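Local coordinates for protein acetaldehyde dehydrogenase (Acetylating) (Geobacillus thermoglucosidasius, PDB 5J78) that probably interconverts acetaldehyde and acetyl-CoA with a nicotinamide cofactor, as expected of an acetylating member of the aldehyde dehydrogenase family, at residues N101-S106 with V147-L152; I115-E120 with V124-Q129; E304-V309 with Y357-E362; S311-M314 with S318-A321. All blocks are in the same frame, centred on the assembly; numbering follows the deposited sequence.

Contact 1: residues N101-S106 with V147-L152; sequences NDVYNS and VIFKAL
The Phe149 ring meets Val103 obliquely, through CD1. This atom is 3.9 Å from Val103 CG2 and 4.0 Å from Val103 CG1. Ser438 and Thr440, in a loop, also touch the phenylalanine side chain. The Tyr104 side chain also touches Glu63 and Ala66 of helix 55-84.

The contact joins two nearly parallel helices. Helix 143-156 is the crossover helix of a beta-alpha-beta unit, following strand 124-138 and leading into strand 160-165. Helix 89-107 runs beside it. The short segments are tilted by 12°, with their axes 9.8 Å apart.

Val103 does most of the work from the 101-106 side. Its CG1 lies anti to the backbone N (chi1 170°), which leaves both methyls pointing across the gap. The side chains of Val103 and Phe149 cross at about a right angle. One turn further on, Val103 CG1 approaches Leu152 CD1 at 4.3 Å. That leucine methyl also faces Tyr104, with Leu152 CD1 4.4 Å from Tyr104 CB. Thus Leu152 CD1 sits against two successive residues of helix 89-107. Every touch across the gap is apolar or van der Waals.

Beyond the interface, Ser106 OG donates to Val103 O at 2.8 Å, tilted 23° from the carbonyl plane.

Contact 2: residues I115-E120 with V124-Q129; sequences IIRRDE and VWEIAQ. With GOL (glycerol), chain O.
Val124 pairs with Asp119 through two backbone bonds, Asp119 N to Val124 O at 2.8 Å and Val124 N to Asp119 O at 3.2 Å. This is the turn end of an antiparallel beta hairpin.

Trp125 comes next, in a non-hydrogen-bonded pair with Arg118. Arg118 lies alongside the indole and reaches over one face. Its CZ sits 4.7 Å from the centroid of the Trp125 five-membered ring, a cation-pi contact in the conformer described; Arg118 has a second, so the contact is not certain. At the ring edge, Trp125 NE1 donates to glycerol O3 at 3.0 Å. Glu120 OE2 accepts from the same hydroxyl. The glycerol is probably from the crystallisation liquor.

Glu126 faces both Ile116 and Arg117, a classic beta bulge. Its O accepts from Ile116 N, and its N donates to Arg117 O. Its side chain forms a salt bridge, Glu126 OE2 to Arg117 NH1 at 3.2 Å, with a weak bond bent to 122°. Arg117 NH2 weakly bonds Asp119 OD2, which Asn122 also holds.

Ile127 CG1 meets Ile115 CG1 at 4.1 Å. Ala128 CB then receives Ile116 CG2 at 3.8 Å.

Strand 124-138 runs between strands 115-119 and 461-468. Phe468 packs edge-to-face with Trp125, while Ile411 of a second subunit packs on Ile115 and Ile127, consistent with the oligomerisation arm of this family.

Contact 3: residues E304-V309 with Y357-E362; sequences EEKQKV and YPFSIE
Phe359 reaches from its loop to helix 303-313 and meets Lys306 and Val309. It contributes over half of the surface buried here. The ring points at the helix nearly end-on. Phe359 CE2 lies 3.4 Å from Lys306 O, and the oxygen sits at the ring edge, in the ring plane. An aromatic C-H therefore probably faces the partial negative charge of the carbonyl.

Val309 is one turn further along. Its CG1 is anti to the backbone N (chi1 172°), which brings that methyl to 3.8 Å from Phe359 CZ. The two side chains cross at about a right angle, and the approach to the ring is oblique.

Helix 303-313 lies against the parallel seven-stranded sheet that, in this family, belongs to the catalytic domain. The 357-362 loop links two neighbouring strands of that sheet, 345-349 and 367-373. Phe359 fits between the layers, where Ala348, Ile367, Ala310 and Ile313 also touch it. An alanine here is likely to leave a gap between helix and sheet, with Val309 CG1 robbed of its aromatic partner.

Lys306 adds mainly its backbone and CB, which is 4.3 Å from Phe359 CE2. Its ammonium group leads away to a salt bridge with Glu303. Next to the ring, the loop is pinned by Tyr357 O, which accepts from both Ser360 N and Ser360 OG. Ser360 OG lies 2.7 Å from Tyr357 O, in the carbonyl plane and on a lone pair.

Contact 4: residues S311-M314 with S318-A321; sequences SIIM and SLNA
Two hydrogen bonds tie Asn320 to the weakly bonded last part of helix 303-313. Asn320 N donates to Ile313 O at 2.9 Å, almost straight at 171°. Its side chain grips the preceding carbonyl, with Asn320 ND2 to Ile312 O at 2.8 Å. That oxygen lies close to the amide plane of Asn320. With CG anti to the backbone N (chi1 -180°), the amide reaches back to the Ile312 carbonyl. Its other side is held too, since OD1 accepts from Lys322 N, the bond of an Asx turn. A leucine in its place would probably lose that bond and leave Ile312 O without this donor.

Further on, the chain forms a small antiparallel beta hairpin, strands 314-315 and 318-319. Met314 and Leu319 make a non-hydrogen-bonded pair, CA to CA 4.3 Å, whose side chains diverge.

The remaining touches are apolar or van der Waals. Leu319 CD1 folds back to 3.3 Å from Ile313 O and 4.3 Å from Ile313 CG2. Met314 bends at its last torsion (chi3 -41°), placing its CE 3.6 Å from Ser318 N. Ile312 turns to Met334 and Ala335 of helix 328-335.

From the N terminus, helix 89-107 supplies one side of contact 1. The chain then makes the hairpin of contact 2, whose second strand, 124-138, leads into helix 143-156, which closes contact 1. Contact 2 is nested inside the loop closed by contact 1. Contacts 3 and 4 follow, across the chain's centre. Contact 4 is nested inside the loop closed by contact 3. They touch where Phe359 CE1 lies 3.8 Å from Ile313 CD1. Contact 1 packs two helices and contact 2 forms the hairpin at the edge of the mixed sheet. Contact 3 joins helix 303-313 to a loop between strands of the parallel sheet, and contact 4 joins the same helix to the small hairpin after it.

Contact 1: residues N101-S106 with V147-L152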
loop_
_atom_site.group_PDB
_atom_site.type_symbol
_atom_site.label_atom_id
_atom_site.label_comp_id
_atom_site.label_asym_id
_atom_site.label_seq_id
_atom_site.Cartn_x
_atom_site.Cartn_y
_atom_site.Cartn_z
ATOM N N ASN A 101 28.293 -8.269 31.521
ATOM C CA ASN A 101 29.736 -8.402 31.710
ATOM C C ASN A 101 30.515 -8.478 30.396
ATOM O O ASN A 101 31.345 -7.603 30.136
ATOM C CB ASN A 101 30.054 -9.624 32.592
ATOM C CG ASN A 101 29.535 -9.459 34.012
ATOM O OD1 ASN A 101 29.456 -8.350 34.523
ATOM N ND2 ASN A 101 29.182 -10.555 34.653
ATOM N N ASP A 102 30.247 -9.490 29.576
ATOM C CA ASP A 102 30.966 -9.676 28.306
ATOM C C ASP A 102 30.783 -8.495 27.326
ATOM O O ASP A 102 31.749 -8.025 26.729
ATOM C CB ASP A 102 30.526 -10.972 27.624
ATOM C CG ASP A 102 30.847 -12.209 28.458
ATOM O OD1 ASP A 102 30.554 -12.218 29.671
ATOM O OD2 ASP A 102 31.415 -13.161 27.901
ATOM N N VAL A 103 29.558 -8.018 27.180
ATOM C CA VAL A 103 29.283 -6.900 26.284
ATOM C C VAL A 103 29.902 -5.622 26.828
ATOM O O VAL A 103 30.555 -4.880 26.099
ATOM C CB VAL A 103 27.773 -6.701 26.069
ATOM C CG1 VAL A 103 27.490 -5.407 25.348
ATOM C CG2 VAL A 103 27.190 -7.874 25.308
ATOM N N TYR A 104 29.709 -5.367 28.111
ATOM C CA TYR A 104 30.315 -4.215 28.746
ATOM C C TYR A 104 31.833 -4.181 28.545
ATOM O O TYR A 104 32.405 -3.163 28.124
ATOM C CB TYR A 104 30.007 -4.206 30.238
ATOM C CG TYR A 104 30.753 -3.103 30.928
ATOM C CD1 TYR A 104 30.396 -1.788 30.733
ATOM C CD2 TYR A 104 31.823 -3.380 31.767
ATOM C CE1 TYR A 104 31.085 -0.750 31.354
ATOM C CE2 TYR A 104 32.519 -2.371 32.392
ATOM C CZ TYR A 104 32.142 -1.052 32.186
ATOM O OH TYR A 104 32.836 -0.041 32.804
ATOM N N ASN A 105 32.486 -5.290 28.862
ATOM C CA ASN A 105 33.937 -5.359 28.759
ATOM C C ASN A 105 34.429 -5.135 27.326
ATOM O O ASN A 105 35.489 -4.565 27.134
ATOM C CB ASN A 105 34.429 -6.710 29.308
ATOM C CG ASN A 105 34.389 -6.762 30.831
ATOM O OD1 ASN A 105 34.446 -5.725 31.507
ATOM N ND2 ASN A 105 34.306 -7.961 31.376
ATOM N N SER A 106 33.646 -5.545 26.327
ATOM C CA SER A 106 34.045 -5.390 24.930
ATOM C C SER A 106 33.852 -3.968 24.378
ATOM O O SER A 106 34.311 -3.673 23.291
ATOM C CB SER A 106 33.261 -6.352 24.043
ATOM O OG SER A 106 31.959 -5.851 23.833
ATOM N N VAL A 147 17.820 -6.226 25.778
ATOM C CA VAL A 147 17.633 -4.859 26.222
ATOM C C VAL A 147 18.909 -4.348 26.854
ATOM O O VAL A 147 19.341 -3.214 26.573
ATOM C CB VAL A 147 16.481 -4.727 27.237
ATOM C CG1 VAL A 147 16.556 -3.403 27.977
ATOM C CG2 VAL A 147 15.153 -4.879 26.540
ATOM N N ILE A 148 19.499 -5.168 27.720
ATOM C CA ILE A 148 20.733 -4.788 28.403
ATOM C C ILE A 148 21.828 -4.549 27.361
ATOM O O ILE A 148 22.489 -3.511 27.359
ATOM C CB ILE A 148 21.160 -5.873 29.399
ATOM C CG1 ILE A 148 20.162 -5.952 30.567
ATOM C CG2 ILE A 148 22.568 -5.609 29.921
ATOM C CD1 ILE A 148 20.247 -7.224 31.349
ATOM N N PHE A 149 21.991 -5.522 26.473
ATOM C CA PHE A 149 22.993 -5.472 25.407
ATOM C C PHE A 149 22.827 -4.212 24.545
ATOM O O PHE A 149 23.766 -3.433 24.388
ATOM C CB PHE A 149 22.896 -6.767 24.576
ATOM C CG PHE A 149 23.303 -6.613 23.139
ATOM C CD1 PHE A 149 24.641 -6.392 22.785
ATOM C CD2 PHE A 149 22.354 -6.706 22.135
ATOM C CE1 PHE A 149 25.007 -6.237 21.442
ATOM C CE2 PHE A 149 22.712 -6.548 20.798
ATOM C CZ PHE A 149 24.041 -6.311 20.453
ATOM N N LYS A 150 21.616 -3.982 24.042
ATOM C CA LYS A 150 21.358 -2.844 23.159
ATOM C C LYS A 150 21.461 -1.498 23.865
ATOM O O LYS A 150 21.932 -0.507 23.280
ATOM C CB LYS A 150 19.981 -2.990 22.504
ATOM C CG LYS A 150 19.958 -4.087 21.461
ATOM C CD LYS A 150 18.636 -4.154 20.700
ATOM C CE LYS A 150 18.727 -5.206 19.599
ATOM N NZ LYS A 150 17.460 -5.393 18.841
ATOM N N ALA A 151 21.023 -1.439 25.114
ATOM C CA ALA A 151 21.096 -0.177 25.845
ATOM C C ALA A 151 22.538 0.224 26.079
ATOM O O ALA A 151 22.885 1.393 25.912
ATOM C CB ALA A 151 20.355 -0.272 27.175
ATOM N N LEU A 152 23.375 -0.738 26.472
ATOM C CA LEU A 152 24.797 -0.466 26.681
ATOM C C LEU A 152 25.488 0.030 25.380
ATOM O O LEU A 152 26.182 1.034 25.398
ATOM C CB LEU A 152 25.517 -1.711 27.198
ATOM C CG LEU A 152 25.265 -2.132 28.651
ATOM C CD1 LEU A 152 25.864 -3.514 28.849
ATOM C CD2 LEU A 152 25.830 -1.103 29.622
#

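Contact 2: residues I115-E120 with V124-Q129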
loop_
_atom_site.group_PDB
_atom_site.type_symbol
_atom_site.label_atom_id
_atom_site.label_comp_id
_atom_site.label_asym_id
_atom_site.label_seq_id
_atom_site.Cartn_x
_atom_site.Cartn_y
_atom_site.Cartn_z
ATOM N N ILE A 115 37.203 13.330 18.265
ATOM C CA ILE A 115 38.186 12.796 17.356
ATOM C C ILE A 115 38.708 11.507 17.939
ATOM O O ILE A 115 39.289 11.509 19.022
ATOM C CB ILE A 115 39.323 13.811 17.121
ATOM C CG1 ILE A 115 38.746 15.025 16.392
ATOM C CG2 ILE A 115 40.473 13.178 16.332
ATOM C CD1 ILE A 115 39.753 16.121 16.089
ATOM N N ILE A 116 38.476 10.403 17.238
ATOM C CA ILE A 116 38.833 9.095 17.762
ATOM C C ILE A 116 40.109 8.593 17.103
ATOM O O ILE A 116 40.668 7.591 17.525
ATOM C CB ILE A 116 37.689 8.062 17.580
ATOM C CG1 ILE A 116 37.283 7.902 16.111
ATOM C CG2 ILE A 116 36.512 8.454 18.435
ATOM C CD1 ILE A 116 36.197 6.790 15.871
ATOM N N ARG A 117 40.593 9.319 16.099
ATOM C CA ARG A 117 41.769 8.891 15.353
ATOM C C ARG A 117 42.334 10.024 14.516
ATOM O O ARG A 117 41.578 10.757 13.882
ATOM C CB ARG A 117 41.412 7.711 14.451
ATOM C CG ARG A 117 42.606 7.057 13.788
ATOM C CD ARG A 117 42.199 5.849 12.953
ATOM N NE ARG A 117 43.281 5.458 12.051
ATOM C CZ ARG A 117 43.428 5.897 10.802
ATOM N NH1 ARG A 117 42.545 6.742 10.269
ATOM N NH2 ARG A 117 44.463 5.483 10.076
ATOM N N ARG A 118 43.652 10.201 14.558
ATOM C CA ARG A 118 44.336 11.146 13.678
ATOM C C ARG A 118 45.348 10.371 12.851
ATOM O O ARG A 118 46.257 9.739 13.401
ATOM C CB ARG A 118 45.029 12.267 14.465
ATOM C CG ARG A 118 44.073 13.266 15.081
ATOM C CD ARG A 118 44.784 14.543 15.515
ATOM N NE ARG A 118 44.114 15.147 16.669
ATOM C CZ ARG A 118 43.701 16.408 16.753
ATOM N NH1 ARG A 118 43.884 17.265 15.755
ATOM N NH2 ARG A 118 43.102 16.814 17.864
ATOM N N ASP A 119 45.160 10.403 11.533
ATOM C CA ASP A 119 46.046 9.713 10.590
ATOM C C ASP A 119 46.958 10.730 9.936
ATOM O O ASP A 119 46.603 11.358 8.939
ATOM C CB ASP A 119 45.239 8.962 9.538
ATOM C CG ASP A 119 46.110 8.158 8.581
ATOM O OD1 ASP A 119 47.347 8.333 8.564
ATOM O OD2 ASP A 119 45.546 7.344 7.825
ATOM N N GLU A 120 48.149 10.869 10.496
ATOM C CA GLU A 120 49.014 11.973 10.163
ATOM C C GLU A 120 49.609 11.829 8.774
ATOM O O GLU A 120 49.856 12.826 8.101
ATOM C CB GLU A 120 50.124 12.102 11.214
ATOM C CG GLU A 120 49.615 12.528 12.577
ATOM C CD GLU A 120 48.997 13.908 12.551
ATOM O OE1 GLU A 120 49.402 14.723 11.688
ATOM O OE2 GLU A 120 48.102 14.173 13.386
ATOM N N VAL A 124 44.098 12.954 7.778
ATOM C CA VAL A 124 42.681 12.682 7.977
ATOM C C VAL A 124 42.419 12.490 9.466
ATOM O O VAL A 124 43.095 11.673 10.103
ATOM C CB VAL A 124 42.209 11.390 7.242
ATOM C CG1 VAL A 124 40.734 11.049 7.603
ATOM C CG2 VAL A 124 42.380 11.510 5.754
ATOM N N TRP A 125 41.463 13.241 10.015
ATOM C CA TRP A 125 40.950 12.994 11.369
ATOM C C TRP A 125 39.616 12.259 11.249
ATOM O O TRP A 125 38.782 12.609 10.400
ATOM C CB TRP A 125 40.713 14.289 12.161
ATOM C CG TRP A 125 41.813 15.261 12.171
ATOM C CD1 TRP A 125 43.138 15.013 11.955
ATOM C CD2 TRP A 125 41.696 16.669 12.408
ATOM N NE1 TRP A 125 43.850 16.179 12.045
ATOM C CE2 TRP A 125 42.993 17.211 12.322
ATOM C CE3 TRP A 125 40.621 17.522 12.685
ATOM C CZ2 TRP A 125 43.248 18.569 12.507
ATOM C CZ3 TRP A 125 40.872 18.874 12.872
ATOM C CH2 TRP A 125 42.174 19.384 12.780
ATOM N N GLU A 126 39.409 11.266 12.102
ATOM C CA GLU A 126 38.113 10.601 12.223
ATOM C C GLU A 126 37.365 11.103 13.441
ATOM O O GLU A 126 37.904 11.109 14.554
ATOM C CB GLU A 126 38.283 9.096 12.326
ATOM C CG GLU A 126 38.997 8.442 11.184
ATOM C CD GLU A 126 39.015 6.909 11.351
ATOM O OE1 GLU A 126 38.628 6.427 12.438
ATOM O OE2 GLU A 126 39.398 6.196 10.406
ATOM N N ILE A 127 36.128 11.538 13.218
ATOM C CA ILE A 127 35.262 12.016 14.283
ATOM C C ILE A 127 34.130 11.005 14.463
ATOM O O ILE A 127 33.499 10.603 13.481
ATOM C CB ILE A 127 34.659 13.389 13.972
ATOM C CG1 ILE A 127 35.750 14.432 13.720
ATOM C CG2 ILE A 127 33.762 13.856 15.104
ATOM C CD1 ILE A 127 35.191 15.681 13.047
ATOM N N ALA A 128 33.889 10.587 15.703
ATOM C CA ALA A 128 32.759 9.714 16.008
ATOM C C ALA A 128 31.486 10.540 16.038
ATOM O O ALA A 128 31.408 11.562 16.725
ATOM C CB ALA A 128 32.965 8.993 17.328
ATOM N N GLN A 129 30.495 10.101 15.271
ATOM C CA GLN A 129 29.218 10.800 15.167
ATOM C C GLN A 129 28.038 9.880 15.513
ATOM O O GLN A 129 27.753 8.943 14.773
ATOM C CB GLN A 129 29.027 11.357 13.753
ATOM C CG GLN A 129 27.727 12.131 13.567
ATOM C CD GLN A 129 27.677 13.370 14.470
ATOM O OE1 GLN A 129 28.618 14.172 14.512
ATOM N NE2 GLN A 129 26.590 13.511 15.212
HETATM C C1 GOL O . 47.100 18.580 9.311
HETATM O O1 GOL O . 47.023 19.608 10.258
HETATM C C2 GOL O . 46.587 17.287 9.896
HETATM O O2 GOL O . 47.157 16.224 9.172
HETATM C C3 GOL O . 46.965 17.226 11.373
HETATM O O3 GOL O . 46.787 15.908 11.851
#

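Contact 3: residues E304-V309 with Y357-E362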
loop_
_atom_site.group_PDB
_atom_site.type_symbol
_atom_site.label_atom_id
_atom_site.label_comp_id
_atom_site.label_asym_id
_atom_site.label_seq_id
_atom_site.Cartn_x
_atom_site.Cartn_y
_atom_site.Cartn_z
ATOM N N GLU A 304 8.002 -44.721 16.989
ATOM C CA GLU A 304 6.680 -44.316 17.480
ATOM C C GLU A 304 6.771 -42.999 18.261
ATOM O O GLU A 304 5.914 -42.126 18.122
ATOM C CB GLU A 304 6.067 -45.409 18.365
ATOM C CG GLU A 304 4.707 -45.044 18.981
ATOM C CD GLU A 304 4.331 -45.943 20.157
ATOM O OE1 GLU A 304 5.037 -46.950 20.381
ATOM O OE2 GLU A 304 3.341 -45.642 20.865
ATOM N N GLU A 305 7.806 -42.865 19.089
ATOM C CA GLU A 305 8.042 -41.628 19.832
ATOM C C GLU A 305 8.364 -40.459 18.889
ATOM O O GLU A 305 7.868 -39.350 19.084
ATOM C CB GLU A 305 9.182 -41.809 20.835
ATOM C CG GLU A 305 8.833 -42.689 22.024
ATOM C CD GLU A 305 10.052 -43.059 22.866
ATOM O OE1 GLU A 305 11.145 -43.245 22.288
ATOM O OE2 GLU A 305 9.922 -43.160 24.109
ATOM N N LYS A 306 9.195 -40.708 17.879
ATOM C CA LYS A 306 9.541 -39.666 16.904
ATOM C C LYS A 306 8.282 -39.045 16.313
ATOM O O LYS A 306 8.115 -37.816 16.266
ATOM C CB LYS A 306 10.402 -40.235 15.769
ATOM C CG LYS A 306 11.899 -40.090 15.952
ATOM C CD LYS A 306 12.673 -40.793 14.817
ATOM C CE LYS A 306 13.493 -41.977 15.345
ATOM N NZ LYS A 306 14.285 -42.684 14.293
ATOM N N GLN A 307 7.381 -39.910 15.872
ATOM C CA GLN A 307 6.199 -39.455 15.171
ATOM C C GLN A 307 5.285 -38.684 16.107
ATOM O O GLN A 307 4.691 -37.688 15.704
ATOM C CB GLN A 307 5.478 -40.643 14.527
ATOM C CG GLN A 307 6.304 -41.338 13.415
ATOM C CD GLN A 307 7.148 -40.366 12.550
ATOM O OE1 GLN A 307 6.656 -39.334 12.083
ATOM N NE2 GLN A 307 8.424 -40.705 12.342
ATOM N N LYS A 308 5.204 -39.098 17.366
ATOM C CA LYS A 308 4.412 -38.337 18.327
ATOM C C LYS A 308 5.019 -36.955 18.565
ATOM O O LYS A 308 4.301 -35.951 18.579
ATOM C CB LYS A 308 4.287 -39.095 19.648
ATOM C CG LYS A 308 3.281 -40.246 19.580
ATOM C CD LYS A 308 3.178 -41.007 20.901
ATOM C CE LYS A 308 2.234 -42.193 20.790
ATOM N NZ LYS A 308 0.801 -41.776 20.814
ATOM N N VAL A 309 6.335 -36.895 18.756
ATOM C CA VAL A 309 6.983 -35.609 18.987
ATOM C C VAL A 309 6.851 -34.728 17.720
ATOM O O VAL A 309 6.537 -33.543 17.822
ATOM C CB VAL A 309 8.459 -35.787 19.388
ATOM C CG1 VAL A 309 9.197 -34.419 19.446
ATOM C CG2 VAL A 309 8.547 -36.469 20.728
ATOM N N TYR A 357 9.836 -32.008 7.177
ATOM C CA TYR A 357 10.487 -32.949 8.081
ATOM C C TYR A 357 10.809 -32.204 9.374
ATOM O O TYR A 357 11.903 -31.651 9.531
ATOM C CB TYR A 357 11.740 -33.524 7.452
ATOM C CG TYR A 357 11.439 -34.377 6.247
ATOM C CD1 TYR A 357 11.150 -35.726 6.390
ATOM C CD2 TYR A 357 11.422 -33.836 4.967
ATOM C CE1 TYR A 357 10.863 -36.516 5.297
ATOM C CE2 TYR A 357 11.135 -34.626 3.863
ATOM C CZ TYR A 357 10.860 -35.965 4.040
ATOM O OH TYR A 357 10.579 -36.757 2.959
ATOM N N PRO A 358 9.841 -32.171 10.299
ATOM C CA PRO A 358 9.914 -31.282 11.463
ATOM C C PRO A 358 11.172 -31.410 12.305
ATOM O O PRO A 358 11.489 -30.469 13.037
ATOM C CB PRO A 358 8.685 -31.681 12.273
ATOM C CG PRO A 358 7.730 -32.219 11.256
ATOM C CD PRO A 358 8.580 -32.937 10.275
ATOM N N PHE A 359 11.892 -32.519 12.215
ATOM C CA PHE A 359 13.099 -32.645 13.014
ATOM C C PHE A 359 14.277 -31.930 12.343
ATOM O O PHE A 359 15.285 -31.659 12.989
ATOM C CB PHE A 359 13.422 -34.118 13.274
ATOM C CG PHE A 359 12.603 -34.725 14.383
ATOM C CD1 PHE A 359 12.959 -34.532 15.701
ATOM C CD2 PHE A 359 11.478 -35.480 14.107
ATOM C CE1 PHE A 359 12.203 -35.087 16.739
ATOM C CE2 PHE A 359 10.726 -36.029 15.135
ATOM C CZ PHE A 359 11.091 -35.821 16.453
ATOM N N SER A 360 14.145 -31.605 11.063
ATOM C CA SER A 360 15.232 -30.945 10.343
ATOM C C SER A 360 15.174 -29.413 10.441
ATOM O O SER A 360 16.145 -28.756 10.077
ATOM C CB SER A 360 15.234 -31.342 8.869
ATOM O OG SER A 360 14.118 -30.791 8.208
ATOM N N ILE A 361 14.056 -28.855 10.919
ATOM C CA ILE A 361 13.924 -27.397 11.039
ATOM C C ILE A 361 14.471 -26.887 12.373
ATOM O O ILE A 361 14.927 -27.679 13.229
ATOM C CB ILE A 361 12.445 -26.929 10.866
ATOM C CG1 ILE A 361 11.551 -27.312 12.065
ATOM C CG2 ILE A 361 11.870 -27.499 9.580
ATOM C CD1 ILE A 361 10.244 -26.517 12.147
ATOM N N GLU A 362 14.434 -25.562 12.532
ATOM C CA GLU A 362 14.894 -24.904 13.740
ATOM C C GLU A 362 13.840 -25.142 14.810
ATOM O O GLU A 362 12.670 -24.792 14.629
ATOM C CB GLU A 362 15.122 -23.389 13.525
ATOM C CG GLU A 362 15.853 -22.741 14.704
ATOM C CD GLU A 362 15.833 -21.220 14.726
ATOM O OE1 GLU A 362 15.077 -20.595 13.952
ATOM O OE2 GLU A 362 16.604 -20.654 15.539
#

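Contact 4: residues S311-M314 with S318-A321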
loop_
_atom_site.group_PDB
_atom_site.type_symbol
_atom_site.label_atom_id
_atom_site.label_comp_id
_atom_site.label_asym_id
_atom_site.label_seq_id
_atom_site.Cartn_x
_atom_site.Cartn_y
_atom_site.Cartn_z
ATOM N N SER A 311 4.677 -34.402 15.686
ATOM C CA SER A 311 3.327 -33.889 15.502
ATOM C C SER A 311 3.101 -32.569 16.207
ATOM O O SER A 311 2.205 -31.810 15.840
ATOM C CB SER A 311 2.313 -34.915 16.008
ATOM O OG SER A 311 2.574 -36.171 15.420
ATOM N N ILE A 312 3.900 -32.308 17.237
ATOM C CA ILE A 312 3.761 -31.070 17.988
ATOM C C ILE A 312 4.925 -30.104 17.762
ATOM O O ILE A 312 4.961 -29.039 18.370
ATOM C CB ILE A 312 3.620 -31.357 19.500
ATOM C CG1 ILE A 312 4.883 -32.004 20.071
ATOM C CG2 ILE A 312 2.412 -32.255 19.749
ATOM C CD1 ILE A 312 5.031 -31.794 21.556
ATOM N N ILE A 313 5.872 -30.473 16.902
ATOM C CA ILE A 313 6.996 -29.593 16.599
ATOM C C ILE A 313 6.541 -28.440 15.703
ATOM O O ILE A 313 6.979 -27.309 15.895
ATOM C CB ILE A 313 8.160 -30.350 15.946
ATOM C CG1 ILE A 313 8.942 -31.074 17.036
ATOM C CG2 ILE A 313 9.121 -29.394 15.202
ATOM C CD1 ILE A 313 10.055 -31.943 16.530
ATOM N N MET A 314 5.676 -28.710 14.730
ATOM C CA MET A 314 5.042 -27.612 14.001
ATOM C C MET A 314 3.524 -27.760 13.886
ATOM O O MET A 314 2.976 -28.868 13.822
ATOM C CB MET A 314 5.690 -27.435 12.611
ATOM C CG MET A 314 5.797 -28.636 11.718
ATOM S SD MET A 314 7.190 -28.468 10.546
ATOM C CE MET A 314 7.042 -26.754 10.063
ATOM N N SER A 318 4.623 -24.165 10.402
ATOM C CA SER A 318 5.585 -23.357 11.143
ATOM C C SER A 318 5.827 -23.919 12.542
ATOM O O SER A 318 4.987 -24.632 13.086
ATOM C CB SER A 318 5.098 -21.912 11.246
ATOM O OG SER A 318 3.884 -21.851 11.975
ATOM N N LEU A 319 6.978 -23.577 13.116
ATOM C CA LEU A 319 7.338 -24.002 14.459
ATOM C C LEU A 319 6.232 -23.675 15.463
ATOM O O LEU A 319 5.677 -22.585 15.460
ATOM C CB LEU A 319 8.654 -23.348 14.884
ATOM C CG LEU A 319 9.187 -23.739 16.270
ATOM C CD1 LEU A 319 9.564 -25.239 16.338
ATOM C CD2 LEU A 319 10.374 -22.844 16.622
ATOM N N ASN A 320 5.904 -24.663 16.285
ATOM C CA ASN A 320 4.907 -24.542 17.350
ATOM C C ASN A 320 5.464 -23.777 18.549
ATOM O O ASN A 320 6.366 -24.255 19.229
ATOM C CB ASN A 320 4.452 -25.954 17.764
ATOM C CG ASN A 320 3.395 -25.955 18.869
ATOM O OD1 ASN A 320 2.850 -24.919 19.254
ATOM N ND2 ASN A 320 3.090 -27.150 19.371
ATOM N N ALA A 321 4.928 -22.588 18.807
ATOM C CA ALA A 321 5.425 -21.739 19.887
ATOM C C ALA A 321 5.302 -22.400 21.264
ATOM O O ALA A 321 6.019 -22.031 22.199
ATOM C CB ALA A 321 4.681 -20.394 19.892
#